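Local coordinates for T-lymphoma invasion and metastasis-inducing protein 1 (Homo sapiens, PDB 4K2P), which probably acts in signalling as a guanine nucleotide exchange factor for Rac, its PH-CC-Ex region being linked to phosphoinositide binding and to protein partners such as Par-3, at residues Q189-F193 / P208-L213; T7-A11 / A115-A119. The protein carries 5 engineered substitutions. One frame throughout, in Å; residues are numbered along the deposited sequence.

In the fold
Contact 2 comes first in the chain and closes before contact 1 opens. It joins segment 7-11, at the N-terminal end of the sheet, to helix 106-128, the C-terminal helix of the PH fold, whereas contact 1 lies wholly within the CC-Ex region and sets the short helix 210-214 against the long helix 168-203. Their centres are 23 Å apart and their nearest atoms about 7 Å, without touching. Helix 168-203 bridges the two: it carries Phe-193 of contact 1, and further on its Ser-201 and Leu-202 meet His-117 and Ser-118 of segment 115-119. This is consistent with the PH and CC-Ex parts forming one structural unit.

Contact 1 (Q189-F193 / P208-L213); sequences QMDLF and PNPKRL
The ring of Phe-193 is held between Pro-208 and Leu-213. Over one face lies CG of Pro-208, 3.8 Å from the Phe-193 ring centroid and displaced toward the rim; over the opposite face sits CD2 of Leu-213, 3.9 Å from the same Phe-193 centroid and 18° off the ring normal. Both are CH-pi contacts. At the edge, near the ring plane, comes the backbone carbonyl of Asn-209, whose O is 3.7 Å from Phe-193 CE2; the O of Pro-208 is closer to Phe-193 CE2, at 3.4 Å. The ring reaches this slot because CG of Phe-193 stands anti to the backbone N (chi1 177°), carrying the phenyl group off helix 168-203.

Leu-213 uses its two methyls differently. While CD2 serves the ring and also meets Met-190 CE at 3.8 Å, CD1 rests on the helix backbone, 3.5 Å from Gln-189 O. That carbonyl already accepts the backbone N-H of Phe-193, one turn on. Met-190 bends at chi2 (61°) and again at chi3, which brings its terminal methyl back to Leu-213 although its CB points away.

Asn-209 caps helix 210-214: its OD1 accepts from Arg-212 N at 3.1 Å. Beyond the pair, Val-233 of helix 233-241 and Gln-77 of strand 75-78 also touch Phe-193.

The side-chain packing is mostly apolar, with backbone carbonyl oxygens bordering it. Packing on both faces probably restrains the ring's tilt, and the separate Asn-209 cap probably helps fix the helix that supplies Leu-213.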
ATOM      1  N   GLN A 189       7.524  -4.704   7.776  1.00 21.23           N
ATOM      2  CA  GLN A 189       6.250  -5.383   7.985  1.00 22.04           C
ATOM      3  C   GLN A 189       5.248  -4.970   6.925  1.00 20.73           C
ATOM      4  O   GLN A 189       4.388  -5.753   6.534  1.00 20.80           O
ATOM      5  CB  GLN A 189       5.682  -5.084   9.369  1.00 23.78           C
ATOM      6  CG  GLN A 189       6.472  -5.689  10.513  1.00 25.84           C
ATOM      7  CD  GLN A 189       6.293  -7.184  10.622  1.00 26.33           C
ATOM      8  OE1 GLN A 189       5.586  -7.800   9.830  1.00 25.35           O
ATOM      9  NE2 GLN A 189       6.940  -7.776  11.603  1.00 27.42           N
ATOM     10  N   MET A 190       5.343  -3.718   6.507  1.00 19.68           N
ATOM     11  CA  MET A 190       4.519  -3.196   5.442  1.00 22.16           C
ATOM     12  C   MET A 190       4.891  -3.893   4.122  1.00 24.99           C
ATOM     13  O   MET A 190       4.015  -4.293   3.361  1.00 23.72           O
ATOM     14  CB  MET A 190       4.694  -1.680   5.334  1.00 22.89           C
ATOM     15  CG  MET A 190       3.789  -1.008   4.333  1.00 26.41           C
ATOM     16  SD  MET A 190       2.036  -1.204   4.708  1.00 27.66           S
ATOM     17  CE  MET A 190       1.929  -0.373   6.300  1.00 34.21           C
ATOM     18  N   ASP A 191       6.187  -4.053   3.865  1.00 26.75           N
ATOM     19  CA  ASP A 191       6.646  -4.693   2.630  1.00 28.63           C
ATOM     20  C   ASP A 191       6.249  -6.165   2.605  1.00 26.87           C
ATOM     21  O   ASP A 191       5.839  -6.693   1.577  1.00 27.55           O
ATOM     22  CB  ASP A 191       8.159  -4.549   2.472  1.00 34.61           C
ATOM     23  CG  ASP A 191       8.574  -3.152   2.037  1.00 41.00           C
ATOM     24  OD1 ASP A 191       7.776  -2.454   1.383  1.00 42.91           O
ATOM     25  OD2 ASP A 191       9.704  -2.744   2.353  1.00 44.95           O
ATOM     26  N   LEU A 192       6.346  -6.809   3.759  1.00 24.15           N
ATOM     27  CA  LEU A 192       5.998  -8.216   3.906  1.00 23.72           C
ATOM     28  C   LEU A 192       4.507  -8.445   3.658  1.00 25.23           C
ATOM     29  O   LEU A 192       4.116  -9.412   3.008  1.00 28.47           O
ATOM     30  CB  LEU A 192       6.384  -8.696   5.303  1.00 22.83           C
ATOM     31  CG  LEU A 192       6.061 -10.145   5.664  1.00 24.51           C
ATOM     32  CD1 LEU A 192       6.662 -11.102   4.666  1.00 28.05           C
ATOM     33  CD2 LEU A 192       6.557 -10.446   7.065  1.00 25.65           C
ATOM     34  N   PHE A 193       3.683  -7.560   4.199  1.00 24.06           N
ATOM     35  CA  PHE A 193       2.234  -7.623   4.021  1.00 26.21           C
ATOM     36  C   PHE A 193       1.911  -7.453   2.541  1.00 26.95           C
ATOM     37  O   PHE A 193       1.070  -8.158   1.985  1.00 28.50           O
ATOM     38  CB  PHE A 193       1.558  -6.541   4.874  1.00 24.08           C
ATOM     39  CG  PHE A 193       0.061  -6.464   4.726  1.00 23.31           C
ATOM     40  CD1 PHE A 193      -0.514  -5.638   3.776  1.00 23.77           C
ATOM     41  CD2 PHE A 193      -0.766  -7.174   5.572  1.00 24.24           C
ATOM     42  CE1 PHE A 193      -1.884  -5.553   3.650  1.00 25.42           C
ATOM     43  CE2 PHE A 193      -2.137  -7.091   5.457  1.00 25.18           C
ATOM     44  CZ  PHE A 193      -2.700  -6.276   4.495  1.00 25.95           C
ATOM     45  N   PRO A 208      -3.506 -11.359   3.559  1.00 36.95           N
ATOM     46  CA  PRO A 208      -3.007 -11.335   4.939  1.00 37.01           C
ATOM     47  C   PRO A 208      -3.882 -10.473   5.839  1.00 35.09           C
ATOM     48  O   PRO A 208      -4.515  -9.545   5.347  1.00 30.84           O
ATOM     49  CB  PRO A 208      -1.605 -10.735   4.802  1.00 36.67           C
ATOM     50  CG  PRO A 208      -1.628  -9.998   3.514  1.00 35.89           C
ATOM     51  CD  PRO A 208      -2.536 -10.775   2.620  1.00 35.94           C
ATOM     52  N   ASN A 209      -3.894 -10.772   7.134  1.00 38.04           N
ATOM     53  CA  ASN A 209      -4.787 -10.117   8.087  1.00 39.92           C
ATOM     54  C   ASN A 209      -4.439  -8.637   8.311  1.00 36.35           C
ATOM     55  O   ASN A 209      -3.332  -8.326   8.735  1.00 33.23           O
ATOM     56  CB  ASN A 209      -4.751 -10.873   9.418  1.00 45.19           C
ATOM     57  CG  ASN A 209      -5.784 -10.369  10.410  1.00 52.21           C
ATOM     58  OD1 ASN A 209      -5.731  -9.227  10.852  1.00 52.55           O
ATOM     59  ND2 ASN A 209      -6.736 -11.226  10.760  1.00 58.30           N
ATOM     60  N   PRO A 210      -5.389  -7.717   8.046  1.00 37.46           N
ATOM     61  CA  PRO A 210      -5.074  -6.289   8.216  1.00 35.15           C
ATOM     62  C   PRO A 210      -4.836  -5.879   9.674  1.00 34.25           C
ATOM     63  O   PRO A 210      -3.988  -5.025   9.934  1.00 30.73           O
ATOM     64  CB  PRO A 210      -6.324  -5.575   7.669  1.00 37.20           C
ATOM     65  CG  PRO A 210      -7.140  -6.616   6.992  1.00 38.61           C
ATOM     66  CD  PRO A 210      -6.784  -7.921   7.614  1.00 39.56           C
ATOM     67  N   LYS A 211      -5.598  -6.448  10.602  1.00 37.48           N
ATOM     68  CA  LYS A 211      -5.453  -6.110  12.017  1.00 41.00           C
ATOM     69  C   LYS A 211      -4.061  -6.448  12.550  1.00 36.40           C
ATOM     70  O   LYS A 211      -3.517  -5.716  13.376  1.00 33.85           O
ATOM     71  CB  LYS A 211      -6.520  -6.814  12.857  1.00 50.48           C
ATOM     72  CG  LYS A 211      -7.902  -6.182  12.761  1.00 56.53           C
ATOM     73  CD  LYS A 211      -7.872  -4.771  13.336  1.00 59.53           C
ATOM     74  CE  LYS A 211      -9.153  -4.399  14.057  1.00 65.70           C
ATOM     75  NZ  LYS A 211     -10.361  -4.374  13.186  1.00 68.35           N
ATOM     76  N   ARG A 212      -3.485  -7.546  12.077  1.00 36.17           N
ATOM     77  CA  ARG A 212      -2.134  -7.910  12.483  1.00 37.53           C
ATOM     78  C   ARG A 212      -1.116  -6.871  12.046  1.00 32.38           C
ATOM     79  O   ARG A 212      -0.166  -6.596  12.768  1.00 31.29           O
ATOM     80  CB  ARG A 212      -1.732  -9.265  11.910  1.00 43.54           C
ATOM     81  CG  ARG A 212      -2.215 -10.457  12.697  1.00 53.29           C
ATOM     82  CD  ARG A 212      -1.530 -11.713  12.198  1.00 58.65           C
ATOM     83  NE  ARG A 212      -2.058 -12.921  12.824  1.00 64.18           N
ATOM     84  CZ  ARG A 212      -1.624 -13.406  13.985  1.00 65.64           C
ATOM     85  NH1 ARG A 212      -0.661 -12.784  14.654  1.00 64.27           N
ATOM     86  NH2 ARG A 212      -2.155 -14.514  14.482  1.00 68.86           N
ATOM     87  N   LEU A 213      -1.304  -6.295  10.862  1.00 29.55           N
ATOM     88  CA  LEU A 213      -0.359  -5.301  10.374  1.00 26.23           C
ATOM     89  C   LEU A 213      -0.443  -4.035  11.204  1.00 27.22           C
ATOM     90  O   LEU A 213       0.585  -3.457  11.564  1.00 28.21           O
ATOM     91  CB  LEU A 213      -0.601  -4.964   8.902  1.00 24.99           C
ATOM     92  CG  LEU A 213       0.289  -3.860   8.322  1.00 24.33           C
ATOM     93  CD1 LEU A 213       1.762  -4.270   8.331  1.00 24.98           C
ATOM     94  CD2 LEU A 213      -0.146  -3.492   6.916  1.00 26.15           C
TER

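Contact 2 (T7-A11 / A115-A119)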
ATOM      1  N   THR A   7      -1.305  -5.005 -23.057  1.00 55.34           N
ATOM      2  CA  THR A   7      -2.606  -4.518 -23.503  1.00 55.69           C
ATOM      3  C   THR A   7      -3.441  -4.098 -22.287  1.00 49.89           C
ATOM      4  O   THR A   7      -2.913  -3.440 -21.380  1.00 49.54           O
ATOM      5  CB  THR A   7      -3.344  -5.599 -24.333  1.00 60.36           C
ATOM      6  OG1 THR A   7      -3.513  -6.786 -23.546  1.00 59.82           O
ATOM      7  CG2 THR A   7      -2.551  -5.947 -25.590  1.00 66.19           C
ATOM      8  N   VAL A   8      -4.712  -4.502 -22.228  1.00 45.56           N
ATOM      9  CA  VAL A   8      -5.535  -4.234 -21.046  1.00 37.66           C
ATOM     10  C   VAL A   8      -5.701  -5.499 -20.204  1.00 35.15           C
ATOM     11  O   VAL A   8      -6.216  -6.503 -20.678  1.00 37.19           O
ATOM     12  CB  VAL A   8      -6.927  -3.693 -21.462  1.00 41.24           C
ATOM     13  CG1 VAL A   8      -7.862  -3.568 -20.266  1.00 36.45           C
ATOM     14  CG2 VAL A   8      -6.782  -2.340 -22.135  1.00 43.87           C
ATOM     15  N   ARG A   9      -5.293  -5.430 -18.940  1.00 31.86           N
ATOM     16  CA  ARG A   9      -5.427  -6.556 -18.025  1.00 31.47           C
ATOM     17  C   ARG A   9      -6.830  -6.589 -17.431  1.00 28.50           C
ATOM     18  O   ARG A   9      -7.411  -7.652 -17.239  1.00 31.61           O
ATOM     19  CB  ARG A   9      -4.373  -6.487 -16.911  1.00 30.30           C
ATOM     20  CG  ARG A   9      -4.420  -7.664 -15.939  1.00 31.48           C
ATOM     21  CD  ARG A   9      -3.433  -7.481 -14.784  1.00 30.07           C
ATOM     22  NE  ARG A   9      -2.030  -7.581 -15.210  1.00 32.91           N
ATOM     23  CZ  ARG A   9      -1.285  -8.682 -15.149  1.00 36.25           C
ATOM     24  NH1 ARG A   9      -1.787  -9.815 -14.677  1.00 38.31           N
ATOM     25  NH2 ARG A   9      -0.023  -8.652 -15.564  1.00 39.15           N
ATOM     26  N   LYS A  10      -7.362  -5.409 -17.149  1.00 26.13           N
ATOM     27  CA  LYS A  10      -8.670  -5.260 -16.511  1.00 27.61           C
ATOM     28  C   LYS A  10      -9.181  -3.850 -16.764  1.00 27.18           C
ATOM     29  O   LYS A  10      -8.428  -2.894 -16.644  1.00 23.48           O
ATOM     30  CB  LYS A  10      -8.579  -5.531 -15.002  1.00 27.17           C
ATOM     31  CG  LYS A  10      -9.871  -5.335 -14.223  1.00 27.74           C
ATOM     32  CD  LYS A  10     -10.872  -6.419 -14.551  1.00 31.98           C
ATOM     33  CE  LYS A  10     -12.090  -6.365 -13.638  1.00 32.27           C
ATOM     34  NZ  LYS A  10     -13.106  -7.332 -14.117  1.00 35.93           N
ATOM     35  N   ALA A  11     -10.461  -3.718 -17.099  1.00 28.87           N
ATOM     36  CA  ALA A  11     -11.056  -2.402 -17.304  1.00 27.51           C
ATOM     37  C   ALA A  11     -12.534  -2.420 -16.912  1.00 28.12           C
ATOM     38  O   ALA A  11     -13.212  -3.420 -17.111  1.00 29.45           O
ATOM     39  CB  ALA A  11     -10.891  -1.969 -18.754  1.00 28.58           C
ATOM     40  N   ALA A 115      -6.439  -8.202 -10.047  1.00 25.03           N
ATOM     41  CA  ALA A 115      -5.799  -7.704 -11.261  1.00 24.93           C
ATOM     42  C   ALA A 115      -4.686  -6.711 -10.931  1.00 25.20           C
ATOM     43  O   ALA A 115      -3.615  -6.748 -11.534  1.00 25.04           O
ATOM     44  CB  ALA A 115      -6.821  -7.060 -12.178  1.00 26.70           C
ATOM     45  N   ILE A 116      -4.929  -5.828  -9.967  1.00 22.63           N
ATOM     46  CA  ILE A 116      -3.947  -4.796  -9.657  1.00 23.88           C
ATOM     47  C   ILE A 116      -2.736  -5.418  -8.969  1.00 22.44           C
ATOM     48  O   ILE A 116      -1.603  -5.070  -9.283  1.00 23.70           O
ATOM     49  CB  ILE A 116      -4.541  -3.684  -8.792  1.00 24.81           C
ATOM     50  CG1 ILE A 116      -5.601  -2.923  -9.589  1.00 25.58           C
ATOM     51  CG2 ILE A 116      -3.453  -2.705  -8.350  1.00 27.95           C
ATOM     52  CD1 ILE A 116      -6.516  -2.060  -8.750  1.00 25.66           C
ATOM     53  N   HIS A 117      -2.978  -6.355  -8.057  1.00 21.16           N
ATOM     54  CA  HIS A 117      -1.902  -7.019  -7.332  1.00 23.07           C
ATOM     55  C   HIS A 117      -1.085  -7.890  -8.273  1.00 25.72           C
ATOM     56  O   HIS A 117       0.122  -8.023  -8.111  1.00 28.49           O
ATOM     57  CB  HIS A 117      -2.463  -7.864  -6.187  1.00 21.17           C
ATOM     58  CG  HIS A 117      -2.821  -7.064  -4.981  1.00 18.37           C
ATOM     59  ND1 HIS A 117      -3.533  -7.578  -3.923  1.00 18.95           N
ATOM     60  CD2 HIS A 117      -2.562  -5.774  -4.672  1.00 18.08           C
ATOM     61  CE1 HIS A 117      -3.704  -6.637  -3.014  1.00 19.21           C
ATOM     62  NE2 HIS A 117      -3.114  -5.536  -3.440  1.00 19.69           N
ATOM     63  N   SER A 118      -1.747  -8.470  -9.268  1.00 25.78           N
ATOM     64  CA  SER A 118      -1.065  -9.289 -10.263  1.00 27.66           C
ATOM     65  C   SER A 118      -0.119  -8.434 -11.078  1.00 25.38           C
ATOM     66  O   SER A 118       0.986  -8.848 -11.397  1.00 24.86           O
ATOM     67  CB  SER A 118      -2.065  -9.985 -11.182  1.00 32.82           C
ATOM     68  OG  SER A 118      -2.692 -11.062 -10.514  1.00 37.18           O
ATOM     69  N   ALA A 119      -0.582  -7.242 -11.433  1.00 26.07           N
ATOM     70  CA  ALA A 119       0.225  -6.300 -12.181  1.00 27.69           C
ATOM     71  C   ALA A 119       1.440  -5.893 -11.356  1.00 27.11           C
ATOM     72  O   ALA A 119       2.538  -5.781 -11.881  1.00 27.15           O
ATOM     73  CB  ALA A 119      -0.595  -5.077 -12.561  1.00 28.25           C
TER
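In the PH fold a C-terminal helix packs against the end of a curled antiparallel sheet, and here Arg-9 and Lys-10, at the N-terminal end of the sheet, meet that helix, 106-128. Arg-9 reaches over the helix backbone. Its CG is anti to the backbone N (chi1 -178°) and the chain stays extended until it turns at chi3 (-69°), laying the guanidinium with one face over the peptide between Ser-118 and Ala-119. CZ of Arg-9 is 4.0 Å from Ala-119 N, and NH1 of Arg-9 comes within 3.5 Å of Ser-118 CB. Further back, CD of Arg-9 lies 3.3 Å from the carbonyl O of Ala-115, which accepts the helical N-H of Ala-119. Lys-10 contributes only its base: its CB touches Ala-115 CB at 3.7 Å, and its amine leads away to a salt bridge with Glu-108 and a cation-pi contact with Trp-112. Ser-118 OG turns back to its own helix, bonding Thr-114 O.

On the strand side, Arg-9 and Lys-10 pair through their backbones with Leu-43 of strand 37-44; on the helix side, His-117 bonds Ser-201 of helix 168-203 and the backbone N of Val-76 in strand 75-78.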